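Local coordinates for cytidylyltransferase (Leptospira borgpetersenii serovar Hardjo-bovis, PDB 6OEW), which probably transfers a cytidylyl group from CTP to a sugar-type acceptor in a metal-dependent reaction, at residues D64-T67 with E68-A71. Numbering follows the deposited sequence.
Sequences DDKT and EEIA
K66 and E69, one turn apart on the outer side of the helix, are joined by a salt bridge, K66 NZ lying 2.8 Å from E69 OE2. The ammonium does not sit in the plane of the carboxylate; it comes from above it, 61° out, and E69 OE1 stays further off at 3.7 Å from NZ. The lysine chain leaves with CG anti to the backbone N (chi1 -176°), then bends at chi2 (59°), which carries its end along the helix to the glutamate. On the way the two chains of K66 and I70 cross, and of the lysine side chain only CE brushes the CD1 methyl of I70, at 4.1 Å, while the charge goes to E69.

Beneath these side chains runs the regular ladder of i to i+4 bonds: E68 N to D64 O, E69 N to D65 O at 2.8 Å, I70 N to K66 O, and A71 N to T67 O at 3.0 Å. On the buried side, T67 OG1 donates to D64 OD1 over 2.8 Å, meeting the carboxylate on its anti side. D64 is held from beyond the helix as well: OD1 also accepts from M19 N, and OD2 bonds to T59 OG1. Its buried carboxylate thus ties the first turn to strand 54-59 and the loop at M19. D65 OD1 and E68 OE1 lie 4.6 Å apart, and R80 NH1 bridges both, which probably offsets the repulsion between the two acids.

T67 and A71 face V56 of the sheet, and T67 and I70 also touch L38 of helix 37-45. This is an amphipathic helix, 65-73, serving as the crossover of the beta-alpha-beta unit between parallel strands 54-59 and 77-81 in the Rossmann-like sheet of a GT-A fold.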
loop_
_atom_site.group_PDB
_atom_site.type_symbol
_atom_site.label_atom_id
_atom_site.label_comp_id
_atom_site.label_asym_id
_atom_site.label_seq_id
_atom_site.Cartn_x
_atom_site.Cartn_y
_atom_site.Cartn_z
ATOM N N ASP A 64 18.550 -5.016 -0.183
ATOM C CA ASP A 64 17.624 -3.914 -0.006
ATOM C C ASP A 64 18.336 -2.582 0.146
ATOM O O ASP A 64 17.675 -1.564 0.411
ATOM C CB ASP A 64 16.715 -4.202 1.175
ATOM C CG ASP A 64 15.608 -5.171 0.803
ATOM O OD1 ASP A 64 14.979 -4.967 -0.262
ATOM O OD2 ASP A 64 15.377 -6.130 1.552
ATOM N N ASP A 65 19.664 -2.565 -0.009
ATOM C CA ASP A 65 20.338 -1.315 -0.326
ATOM C C ASP A 65 19.683 -0.664 -1.539
ATOM O O ASP A 65 19.594 0.567 -1.619
ATOM C CB ASP A 65 21.829 -1.553 -0.600
ATOM C CG ASP A 65 22.601 -2.025 0.634
ATOM O OD1 ASP A 65 22.000 -2.216 1.721
ATOM O OD2 ASP A 65 23.822 -2.235 0.499
ATOM N N LYS A 66 19.210 -1.478 -2.485
ATOM C CA LYS A 66 18.522 -0.936 -3.651
ATOM C C LYS A 66 17.233 -0.232 -3.240
ATOM O O LYS A 66 16.943 0.870 -3.715
ATOM C CB LYS A 66 18.242 -2.057 -4.654
ATOM C CG LYS A 66 17.620 -1.588 -5.963
ATOM C CD LYS A 66 18.522 -0.592 -6.660
ATOM C CE LYS A 66 17.873 -0.059 -7.922
ATOM N NZ LYS A 66 18.564 1.158 -8.437
ATOM N N THR A 67 16.455 -0.855 -2.348
ATOM C CA THR A 67 15.226 -0.239 -1.832
ATOM C C THR A 67 15.529 1.069 -1.116
ATOM O O THR A 67 14.853 2.087 -1.341
ATOM C CB THR A 67 14.516 -1.233 -0.899
ATOM O OG1 THR A 67 14.529 -2.539 -1.515
ATOM C CG2 THR A 67 13.039 -0.821 -0.616
ATOM N N GLU A 68 16.544 1.068 -0.250
ATOM C CA GLU A 68 16.943 2.312 0.396
ATOM C C GLU A 68 17.338 3.361 -0.642
ATOM O O GLU A 68 16.962 4.538 -0.520
ATOM C CB GLU A 68 18.084 2.046 1.380
ATOM C CG GLU A 68 18.610 3.293 2.054
ATOM C CD GLU A 68 19.813 3.029 2.919
ATOM O OE1 GLU A 68 20.252 1.854 3.008
ATOM O OE2 GLU A 68 20.332 3.999 3.504
ATOM N N GLU A 69 18.064 2.945 -1.687
ATOM C CA GLU A 69 18.512 3.882 -2.716
ATOM C C GLU A 69 17.329 4.529 -3.428
ATOM O O GLU A 69 17.324 5.745 -3.679
ATOM C CB GLU A 69 19.406 3.177 -3.736
ATOM C CG GLU A 69 19.532 3.941 -5.056
ATOM C CD GLU A 69 20.213 3.133 -6.171
ATOM O OE1 GLU A 69 21.026 2.234 -5.863
ATOM O OE2 GLU A 69 19.924 3.402 -7.358
ATOM N N ILE A 70 16.325 3.723 -3.775
ATOM C CA ILE A 70 15.144 4.238 -4.453
ATOM C C ILE A 70 14.398 5.214 -3.545
ATOM O O ILE A 70 14.021 6.315 -3.971
ATOM C CB ILE A 70 14.246 3.071 -4.908
ATOM C CG1 ILE A 70 14.906 2.279 -6.046
ATOM C CG2 ILE A 70 12.844 3.567 -5.316
ATOM C CD1 ILE A 70 14.191 0.973 -6.354
ATOM N N ALA A 71 14.214 4.849 -2.270
ATOM C CA ALA A 71 13.541 5.752 -1.342
ATOM C C ALA A 71 14.309 7.055 -1.188
ATOM O O ALA A 71 13.710 8.139 -1.152
ATOM C CB ALA A 71 13.360 5.077 0.018
#